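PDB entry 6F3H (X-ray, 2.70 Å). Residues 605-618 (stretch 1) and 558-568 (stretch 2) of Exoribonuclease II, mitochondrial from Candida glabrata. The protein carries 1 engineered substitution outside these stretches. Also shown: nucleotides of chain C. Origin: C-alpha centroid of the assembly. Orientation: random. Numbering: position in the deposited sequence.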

ATOM      1  N   THR A 605      -9.285  11.916 -18.622  1.00 54.13           N
ATOM      2  CA  THR A 605      -8.432  10.972 -17.897  1.00 50.36           C
ATOM      3  C   THR A 605      -7.428  10.332 -18.839  1.00 53.71           C
ATOM      4  O   THR A 605      -6.251  10.166 -18.494  1.00 53.90           O
ATOM      5  CB  THR A 605      -9.258   9.898 -17.203  1.00 43.75           C
ATOM      6  OG1 THR A 605      -9.762   8.997 -18.194  1.00 54.67           O
ATOM      7  CG2 THR A 605     -10.418  10.522 -16.462  1.00 43.96           C
ATOM      8  N   LEU A 606      -7.900   9.895 -20.005  1.00 55.22           N
ATOM      9  CA  LEU A 606      -7.002   9.310 -20.981  1.00 55.04           C
ATOM     10  C   LEU A 606      -5.896  10.284 -21.319  1.00 55.79           C
ATOM     11  O   LEU A 606      -4.717   9.917 -21.390  1.00 62.08           O
ATOM     12  CB  LEU A 606      -7.776   8.966 -22.246  1.00 55.20           C
ATOM     13  CG  LEU A 606      -6.895   8.813 -23.487  1.00 51.02           C
ATOM     14  CD1 LEU A 606      -5.909   7.637 -23.387  1.00 47.12           C
ATOM     15  CD2 LEU A 606      -7.744   8.735 -24.725  1.00 52.67           C
ATOM     16  N   LEU A 607      -6.264  11.541 -21.511  1.00 53.34           N
ATOM     17  CA  LEU A 607      -5.293  12.560 -21.858  1.00 52.01           C
ATOM     18  C   LEU A 607      -4.235  12.659 -20.783  1.00 53.88           C
ATOM     19  O   LEU A 607      -3.052  12.401 -21.027  1.00 55.78           O
ATOM     20  CB  LEU A 607      -6.025  13.889 -22.009  1.00 52.46           C
ATOM     21  CG  LEU A 607      -5.377  15.151 -22.554  1.00 53.94           C
ATOM     22  CD1 LEU A 607      -6.469  16.133 -22.774  1.00 45.29           C
ATOM     23  CD2 LEU A 607      -4.349  15.727 -21.586  1.00 54.57           C
ATOM     24  N   VAL A 608      -4.674  12.941 -19.557  1.00 53.31           N
ATOM     25  CA  VAL A 608      -3.737  13.170 -18.469  1.00 50.35           C
ATOM     26  C   VAL A 608      -2.889  11.939 -18.244  1.00 45.17           C
ATOM     27  O   VAL A 608      -1.659  12.012 -18.236  1.00 44.36           O
ATOM     28  CB  VAL A 608      -4.487  13.557 -17.186  1.00 52.20           C
ATOM     29  CG1 VAL A 608      -3.493  13.880 -16.104  1.00 53.59           C
ATOM     30  CG2 VAL A 608      -5.370  14.731 -17.440  1.00 45.69           C
ATOM     31  N   SER A 609      -3.533  10.780 -18.152  1.00 47.49           N
ATOM     32  CA  SER A 609      -2.804   9.580 -17.783  1.00 46.46           C
ATOM     33  C   SER A 609      -1.686   9.303 -18.781  1.00 47.87           C
ATOM     34  O   SER A 609      -0.523   9.140 -18.396  1.00 49.17           O
ATOM     35  CB  SER A 609      -3.777   8.407 -17.672  1.00 44.28           C
ATOM     36  OG  SER A 609      -4.090   7.854 -18.931  1.00 42.64           O
ATOM     37  N   GLU A 610      -1.989   9.392 -20.073  1.00 45.50           N
ATOM     38  CA  GLU A 610      -0.996   9.009 -21.064  1.00 42.50           C
ATOM     39  C   GLU A 610       0.273   9.810 -20.940  1.00 50.09           C
ATOM     40  O   GLU A 610       1.370   9.310 -21.234  1.00 49.91           O
ATOM     41  CB  GLU A 610      -1.561   9.145 -22.456  1.00 51.78           C
ATOM     42  CG  GLU A 610      -2.270   7.891 -22.813  1.00 61.85           C
ATOM     43  CD  GLU A 610      -1.419   6.655 -22.481  1.00 70.82           C
ATOM     44  OE1 GLU A 610      -0.172   6.644 -22.704  1.00 72.89           O
ATOM     45  OE2 GLU A 610      -2.002   5.700 -21.928  1.00 72.52           O
ATOM     46  N   PHE A 611       0.140  11.047 -20.518  1.00 50.45           N
ATOM     47  CA  PHE A 611       1.299  11.912 -20.453  1.00 52.41           C
ATOM     48  C   PHE A 611       2.142  11.643 -19.218  1.00 52.56           C
ATOM     49  O   PHE A 611       3.371  11.658 -19.296  1.00 52.64           O
ATOM     50  CB  PHE A 611       0.809  13.350 -20.542  1.00 56.24           C
ATOM     51  CG  PHE A 611       0.404  13.739 -21.941  1.00 56.45           C
ATOM     52  CD1 PHE A 611       1.363  13.944 -22.927  1.00 51.23           C
ATOM     53  CD2 PHE A 611      -0.926  13.789 -22.301  1.00 59.11           C
ATOM     54  CE1 PHE A 611       0.998  14.261 -24.219  1.00 46.81           C
ATOM     55  CE2 PHE A 611      -1.298  14.098 -23.600  1.00 58.53           C
ATOM     56  CZ  PHE A 611      -0.337  14.340 -24.558  1.00 52.01           C
HETATM   57  N   MSE A 612       1.512  11.339 -18.094  1.00 55.76           N
HETATM   58  CA  MSE A 612       2.239  11.066 -16.862  1.00 50.70           C
HETATM   59  C   MSE A 612       3.029   9.828 -16.972  1.00 48.27           C
HETATM   60  O   MSE A 612       4.198   9.798 -16.611  1.00 50.95           O
HETATM   61  CB  MSE A 612       1.276  10.946 -15.721  1.00 59.74           C
HETATM   62  CG  MSE A 612       0.293  12.075 -15.740  1.00 78.07           C
HETATM   63 SE   MSE A 612       1.152  13.808 -15.449  1.00 89.39          SE
HETATM   64  CE  MSE A 612       0.685  13.962 -13.573  1.00 93.37           C
ATOM     65  N   ILE A 613       2.351   8.798 -17.470  1.00 40.94           N
ATOM     66  CA  ILE A 613       3.031   7.568 -17.862  1.00 47.04           C
ATOM     67  C   ILE A 613       4.267   7.885 -18.682  1.00 48.36           C
ATOM     68  O   ILE A 613       5.368   7.377 -18.425  1.00 48.13           O
ATOM     69  CB  ILE A 613       2.069   6.666 -18.645  1.00 43.14           C
ATOM     70  CG1 ILE A 613       0.811   6.411 -17.823  1.00 41.17           C
ATOM     71  CG2 ILE A 613       2.786   5.426 -19.142  1.00 42.93           C
ATOM     72  CD1 ILE A 613      -0.110   5.446 -18.462  1.00 42.51           C
ATOM     73  N   LEU A 614       4.106   8.743 -19.677  1.00 46.82           N
ATOM     74  CA  LEU A 614       5.224   8.991 -20.559  1.00 44.30           C
ATOM     75  C   LEU A 614       6.322   9.743 -19.836  1.00 44.67           C
ATOM     76  O   LEU A 614       7.487   9.348 -19.885  1.00 49.19           O
ATOM     77  CB  LEU A 614       4.756   9.768 -21.764  1.00 47.92           C
ATOM     78  CG  LEU A 614       6.003  10.156 -22.553  1.00 52.06           C
ATOM     79  CD1 LEU A 614       6.739   8.904 -23.051  1.00 56.85           C
ATOM     80  CD2 LEU A 614       5.631  11.090 -23.679  1.00 41.80           C
ATOM     81  N   THR A 615       5.952  10.796 -19.117  1.00 43.20           N
ATOM     82  CA  THR A 615       6.905  11.550 -18.316  1.00 40.48           C
ATOM     83  C   THR A 615       7.693  10.647 -17.400  1.00 45.36           C
ATOM     84  O   THR A 615       8.908  10.792 -17.250  1.00 45.09           O
ATOM     85  CB  THR A 615       6.152  12.539 -17.448  1.00 52.31           C
ATOM     86  OG1 THR A 615       5.243  13.281 -18.259  1.00 53.74           O
ATOM     87  CG2 THR A 615       7.113  13.451 -16.738  1.00 45.57           C
ATOM     88  N   ASN A 616       6.992   9.742 -16.727  1.00 40.70           N
ATOM     89  CA  ASN A 616       7.657   8.877 -15.780  1.00 40.55           C
ATOM     90  C   ASN A 616       8.554   7.887 -16.501  1.00 43.98           C
ATOM     91  O   ASN A 616       9.651   7.587 -16.022  1.00 44.56           O
ATOM     92  CB  ASN A 616       6.616   8.186 -14.921  1.00 43.19           C
ATOM     93  CG  ASN A 616       5.984   9.130 -13.944  1.00 47.75           C
ATOM     94  OD1 ASN A 616       6.651  10.007 -13.405  1.00 47.15           O
ATOM     95  ND2 ASN A 616       4.694   8.963 -13.703  1.00 51.72           N
ATOM     96  N   LYS A 617       8.131   7.408 -17.679  1.00 44.87           N
ATOM     97  CA  LYS A 617       9.002   6.532 -18.456  1.00 42.05           C
ATOM     98  C   LYS A 617      10.287   7.245 -18.830  1.00 47.86           C
ATOM     99  O   LYS A 617      11.371   6.657 -18.780  1.00 55.72           O
ATOM    100  CB  LYS A 617       8.317   6.044 -19.728  1.00 42.52           C
ATOM    101  CG  LYS A 617       7.366   4.901 -19.543  1.00 55.18           C
ATOM    102  CD  LYS A 617       7.024   4.300 -20.892  1.00 66.64           C
ATOM    103  CE  LYS A 617       6.041   5.156 -21.705  1.00 71.00           C
ATOM    104  NZ  LYS A 617       5.537   4.411 -22.906  1.00 71.44           N
ATOM    105  N   LEU A 618      10.196   8.515 -19.206  1.00 44.80           N
ATOM    106  CA  LEU A 618      11.378   9.197 -19.711  1.00 49.12           C
ATOM    107  C   LEU A 618      12.385   9.490 -18.610  1.00 53.67           C
ATOM    108  O   LEU A 618      13.595   9.390 -18.838  1.00 58.18           O
ATOM    109  CB  LEU A 618      10.977  10.483 -20.414  1.00 56.94           C
ATOM    110  CG  LEU A 618      10.342  10.178 -21.773  1.00 58.93           C
ATOM    111  CD1 LEU A 618       9.888  11.443 -22.469  1.00 51.83           C
ATOM    112  CD2 LEU A 618      11.288   9.363 -22.644  1.00 61.23           C
TER
ATOM    113  P     U C   4       0.625   5.327 -12.392  1.00 52.31           P
ATOM    114  OP1   U C   4       1.952   5.971 -12.436  1.00 48.15           O
ATOM    115  OP2   U C   4       0.107   4.787 -11.122  1.00 60.01           O
ATOM    116  O5'   U C   4      -0.389   6.427 -12.856  1.00 51.72           O
ATOM    117  C5'   U C   4      -0.309   6.922 -14.168  1.00 42.92           C
ATOM    118  C4'   U C   4      -1.406   7.894 -14.372  1.00 45.36           C
ATOM    119  O4'   U C   4      -2.662   7.177 -14.459  1.00 52.12           O
ATOM    120  C3'   U C   4      -1.618   8.833 -13.212  1.00 43.47           C
ATOM    121  O3'   U C   4      -0.672   9.878 -13.147  1.00 40.88           O
ATOM    122  C2'   U C   4      -3.056   9.273 -13.420  1.00 48.79           C
ATOM    123  O2'   U C   4      -3.145  10.224 -14.468  1.00 53.62           O
ATOM    124  C1'   U C   4      -3.692   7.965 -13.898  1.00 51.26           C
ATOM    125  N1    U C   4      -4.310   7.225 -12.773  1.00 54.20           N
ATOM    126  C2    U C   4      -5.627   7.532 -12.507  1.00 55.65           C
ATOM    127  O2    U C   4      -6.264   8.337 -13.160  1.00 58.96           O
ATOM    128  N3    U C   4      -6.184   6.856 -11.461  1.00 53.78           N
ATOM    129  C4    U C   4      -5.552   5.927 -10.667  1.00 57.32           C
ATOM    130  O4    U C   4      -6.205   5.405  -9.759  1.00 63.53           O
ATOM    131  C5    U C   4      -4.178   5.663 -10.995  1.00 51.29           C
ATOM    132  C6    U C   4      -3.615   6.306 -12.012  1.00 52.07           C
ATOM    133  P     A C   5      -0.224  10.450 -11.720  1.00 49.45           P
ATOM    134  OP1   A C   5       0.891  11.407 -11.895  1.00 42.98           O
ATOM    135  OP2   A C   5      -0.070   9.333 -10.744  1.00 51.94           O
ATOM    136  O5'   A C   5      -1.480  11.295 -11.267  1.00 49.46           O
ATOM    137  C5'   A C   5      -1.912  12.373 -12.071  1.00 48.50           C
ATOM    138  C4'   A C   5      -3.305  12.818 -11.728  1.00 45.38           C
ATOM    139  O4'   A C   5      -4.247  11.754 -11.999  1.00 45.71           O
ATOM    140  C3'   A C   5      -3.561  13.181 -10.277  1.00 42.09           C
ATOM    141  O3'   A C   5      -3.149  14.495  -9.977  1.00 43.52           O
ATOM    142  C2'   A C   5      -5.060  12.995 -10.166  1.00 44.79           C
ATOM    143  O2'   A C   5      -5.738  14.086 -10.771  1.00 45.04           O
ATOM    144  C1'   A C   5      -5.259  11.756 -11.028  1.00 45.44           C
ATOM    145  N9    A C   5      -5.069  10.564 -10.216  1.00 54.27           N
ATOM    146  C8    A C   5      -3.939   9.812 -10.017  1.00 58.47           C
ATOM    147  N7    A C   5      -4.105   8.822  -9.176  1.00 55.41           N
ATOM    148  C5    A C   5      -5.428   8.975  -8.804  1.00 59.17           C
ATOM    149  C6    A C   5      -6.240   8.243  -7.939  1.00 67.51           C
ATOM    150  N6    A C   5      -5.809   7.171  -7.260  1.00 73.12           N
ATOM    151  N1    A C   5      -7.520   8.672  -7.804  1.00 67.13           N
ATOM    152  C2    A C   5      -7.942   9.750  -8.490  1.00 66.33           C
ATOM    153  N3    A C   5      -7.277  10.526  -9.343  1.00 62.88           N
ATOM    154  C4    A C   5      -6.026  10.056  -9.432  1.00 60.44           C
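Stretch 2 (558-568) KLLHKRIHDDN

Stretch 2 packs on stretch 1 as one helix crossing another, a small contact in which two leucines of stretch 2 pack on apolar side chains and two salt bridges bind the charged residues among and beyond them. Stretch 1 is helical throughout; stretch 2 is helical over most of its length, and Asn-568 lies beyond the helix with positive phi, a conformation asparagine tolerates better than most residues. The axes approach to 9.9 Å, and their N-to-C directions diverge by 56°, so the helices run in broadly the same sense but cross steeply. The contact buries 423 Å², both sides summed. The backbones come nearest where the CA of Glu-610 lies 6.5 Å from the CA of Leu-560.

On stretch 2, Leu-559, Leu-560, Arg-563 and Asp-567 point toward stretch 1. Leu-559, Arg-563 and Asp-567 recur every four residues, about one helical turn, and Leu-560 lies beside Leu-559 in sequence, three before Arg-563. Leu-559 is the most heavily covered of them. CD1 of Leu-559 lies 3.9 Å from CE1 of Phe-611 and 4.2 Å from the centroid of that ring, over one face, where a methyl group can make a CH-pi contact. Phe-611 starts away from stretch 2 at its CB, but its long side chain brings the ring back within reach. The other methyl of Leu-559, CD2, lies 4.4 Å from CD2 of Leu-614, a looser apolar contact. Leu-560 makes a separate apolar contact, its CD2 3.7 Å from CD1 of Leu-606.

Glu-610 stands at the centre, pointing toward stretch 2. Its carboxylate rests near the leucine side chains, with OE2 of Glu-610 3.8 Å from CB of Leu-560, and finds its charged partner in Arg-563: NH1 of Arg-563 is 2.8 Å from OE2 of Glu-610, a salt bridge whose hydrogen bond is weak, with an N-H...O angle of just 124°. The carboxylate oxygen lies at the edge of the guanidinium, near its plane, where the N-H groups point. One flat face of the same group is left for CD1 of Ile-613, 3.6 Å from NH1 of Arg-563; arginine thus serves both a charged and an apolar neighbour.

Toward the C-terminal ends, Lys-617 spans the gap with its long, flexible chain. NZ of Lys-617 is 3.6 Å from CG of Arg-563 and 3.2 Å from OD2 of Asp-567, forming with Asp-567 a second salt bridge with a weak hydrogen bond. The short side chain of Asp-567 suffices because the lysine supplies the reach.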

ATOM      1  N   LYS A 558      -2.698   8.254 -29.754  1.00 52.69           N
ATOM      2  CA  LYS A 558      -1.651   7.552 -30.469  1.00 55.75           C
ATOM      3  C   LYS A 558      -0.591   7.040 -29.526  1.00 56.66           C
ATOM      4  O   LYS A 558       0.032   6.016 -29.806  1.00 60.59           O
ATOM      5  CB  LYS A 558      -1.046   8.462 -31.519  1.00 64.00           C
ATOM      6  CG  LYS A 558      -2.115   9.084 -32.392  1.00 72.95           C
ATOM      7  CD  LYS A 558      -1.585   9.382 -33.770  1.00 77.77           C
ATOM      8  CE  LYS A 558      -0.948  10.741 -33.831  1.00 83.75           C
ATOM      9  NZ  LYS A 558      -1.987  11.789 -34.030  1.00 89.66           N
ATOM     10  N   LEU A 559      -0.391   7.739 -28.411  1.00 57.31           N
ATOM     11  CA  LEU A 559       0.524   7.288 -27.367  1.00 54.47           C
ATOM     12  C   LEU A 559       0.052   5.978 -26.771  1.00 56.30           C
ATOM     13  O   LEU A 559       0.838   5.047 -26.554  1.00 61.28           O
ATOM     14  CB  LEU A 559       0.605   8.340 -26.264  1.00 53.83           C
ATOM     15  CG  LEU A 559       1.425   9.607 -26.446  1.00 49.88           C
ATOM     16  CD1 LEU A 559       1.210  10.544 -25.270  1.00 46.60           C
ATOM     17  CD2 LEU A 559       2.859   9.217 -26.533  1.00 47.89           C
ATOM     18  N   LEU A 560      -1.225   5.919 -26.440  1.00 55.28           N
ATOM     19  CA  LEU A 560      -1.784   4.701 -25.887  1.00 53.94           C
ATOM     20  C   LEU A 560      -1.735   3.579 -26.910  1.00 59.50           C
ATOM     21  O   LEU A 560      -1.245   2.486 -26.618  1.00 68.79           O
ATOM     22  CB  LEU A 560      -3.204   4.976 -25.423  1.00 52.14           C
ATOM     23  CG  LEU A 560      -4.081   3.771 -25.121  1.00 50.30           C
ATOM     24  CD1 LEU A 560      -3.455   2.905 -24.040  1.00 48.55           C
ATOM     25  CD2 LEU A 560      -5.516   4.232 -24.770  1.00 44.48           C
ATOM     26  N   HIS A 561      -2.217   3.838 -28.127  1.00 57.33           N
ATOM     27  CA  HIS A 561      -2.164   2.817 -29.164  1.00 57.67           C
ATOM     28  C   HIS A 561      -0.741   2.309 -29.368  1.00 56.59           C
ATOM     29  O   HIS A 561      -0.529   1.125 -29.661  1.00 57.14           O
ATOM     30  CB  HIS A 561      -2.741   3.383 -30.449  1.00 62.13           C
ATOM     31  CG  HIS A 561      -2.728   2.419 -31.587  1.00 72.69           C
ATOM     32  ND1 HIS A 561      -1.585   2.119 -32.297  1.00 73.19           N
ATOM     33  CD2 HIS A 561      -3.716   1.662 -32.121  1.00 75.79           C
ATOM     34  CE1 HIS A 561      -1.873   1.237 -33.237  1.00 74.31           C
ATOM     35  NE2 HIS A 561      -3.160   0.941 -33.150  1.00 76.33           N
ATOM     36  N   LYS A 562       0.239   3.181 -29.164  1.00 54.75           N
ATOM     37  CA  LYS A 562       1.636   2.794 -29.271  1.00 55.12           C
ATOM     38  C   LYS A 562       2.028   1.848 -28.145  1.00 63.89           C
ATOM     39  O   LYS A 562       2.611   0.786 -28.393  1.00 70.92           O
ATOM     40  CB  LYS A 562       2.501   4.051 -29.256  1.00 53.60           C
ATOM     41  CG  LYS A 562       3.953   3.847 -29.629  1.00 58.35           C
ATOM     42  CD  LYS A 562       4.584   5.133 -30.184  1.00 52.70           C
ATOM     43  N   ARG A 563       1.719   2.227 -26.897  1.00 62.49           N
ATOM     44  CA  ARG A 563       2.098   1.436 -25.726  1.00 53.62           C
ATOM     45  C   ARG A 563       1.602   0.011 -25.848  1.00 53.63           C
ATOM     46  O   ARG A 563       2.300  -0.929 -25.468  1.00 59.07           O
ATOM     47  CB  ARG A 563       1.523   2.065 -24.464  1.00 51.32           C
ATOM     48  CG  ARG A 563       2.267   3.285 -23.932  1.00 51.14           C
ATOM     49  CD  ARG A 563       1.674   3.724 -22.595  1.00 51.51           C
ATOM     50  NE  ARG A 563       1.283   2.552 -21.820  1.00 58.01           N
ATOM     51  CZ  ARG A 563       0.113   2.374 -21.215  1.00 58.80           C
ATOM     52  NH1 ARG A 563      -0.819   3.305 -21.269  1.00 48.95           N
ATOM     53  NH2 ARG A 563      -0.123   1.248 -20.547  1.00 69.03           N
ATOM     54  N   ILE A 564       0.397  -0.163 -26.388  1.00 55.16           N
ATOM     55  CA  ILE A 564      -0.169  -1.492 -26.596  1.00 55.72           C
ATOM     56  C   ILE A 564       0.592  -2.247 -27.678  1.00 61.76           C
ATOM     57  O   ILE A 564       1.145  -3.322 -27.426  1.00 71.46           O
ATOM     58  CB  ILE A 564      -1.653  -1.383 -26.954  1.00 53.02           C
ATOM     59  CG1 ILE A 564      -2.431  -0.819 -25.773  1.00 48.30           C
ATOM     60  CG2 ILE A 564      -2.165  -2.725 -27.421  1.00 56.00           C
ATOM     61  CD1 ILE A 564      -3.897  -0.728 -26.035  1.00 44.56           C
ATOM     62  N   HIS A 565       0.625  -1.711 -28.903  1.00 61.82           N
ATOM     63  CA  HIS A 565       1.161  -2.495 -30.013  1.00 64.96           C
ATOM     64  C   HIS A 565       2.674  -2.604 -30.013  1.00 69.38           C
ATOM     65  O   HIS A 565       3.208  -3.538 -30.626  1.00 69.00           O
ATOM     66  CB  HIS A 565       0.689  -1.925 -31.335  1.00 58.34           C
ATOM     67  CG  HIS A 565      -0.773  -2.086 -31.525  1.00 60.76           C
ATOM     68  ND1 HIS A 565      -1.694  -1.387 -30.777  1.00 61.50           N
ATOM     69  CD2 HIS A 565      -1.481  -2.906 -32.334  1.00 62.56           C
ATOM     70  CE1 HIS A 565      -2.913  -1.750 -31.137  1.00 62.40           C
ATOM     71  NE2 HIS A 565      -2.810  -2.670 -32.081  1.00 63.98           N
ATOM     72  N   ASP A 566       3.363  -1.706 -29.323  1.00 74.16           N
ATOM     73  CA  ASP A 566       4.816  -1.617 -29.381  1.00 82.16           C
ATOM     74  C   ASP A 566       5.512  -1.895 -28.062  1.00 82.13           C
ATOM     75  O   ASP A 566       6.559  -2.544 -28.054  1.00 83.73           O
ATOM     76  CB  ASP A 566       5.227  -0.233 -29.876  1.00 90.08           C
ATOM     77  CG  ASP A 566       4.627   0.097 -31.220  1.00 99.94           C
ATOM     78  OD1 ASP A 566       3.643  -0.561 -31.633  1.00106.45           O
ATOM     79  OD2 ASP A 566       5.162   1.015 -31.872  1.00100.57           O
ATOM     80  N   ASP A 567       4.965  -1.435 -26.944  1.00 81.81           N
ATOM     81  CA  ASP A 567       5.554  -1.731 -25.650  1.00 80.71           C
ATOM     82  C   ASP A 567       4.900  -2.929 -25.009  1.00 73.71           C
ATOM     83  O   ASP A 567       5.256  -3.286 -23.886  1.00 67.74           O
ATOM     84  CB  ASP A 567       5.438  -0.534 -24.712  1.00 90.16           C
ATOM     85  CG  ASP A 567       5.950   0.726 -25.334  1.00 98.71           C
ATOM     86  OD1 ASP A 567       6.595   0.609 -26.396  1.00 95.39           O
ATOM     87  OD2 ASP A 567       5.708   1.817 -24.769  1.00105.33           O
ATOM     88  N   ASN A 568       3.968  -3.559 -25.715  1.00 76.65           N
ATOM     89  CA  ASN A 568       3.192  -4.674 -25.197  1.00 79.29           C
ATOM     90  C   ASN A 568       2.673  -4.354 -23.807  1.00 69.46           C
ATOM     91  O   ASN A 568       2.691  -5.184 -22.899  1.00 73.62           O
ATOM     92  CB  ASN A 568       4.026  -5.950 -25.217  1.00 95.38           C
ATOM     93  CG  ASN A 568       4.590  -6.230 -26.601  1.00112.24           C
ATOM     94  OD1 ASN A 568       3.847  -6.287 -27.590  1.00119.16           O
ATOM     95  ND2 ASN A 568       5.910  -6.364 -26.687  1.00115.48           N
TER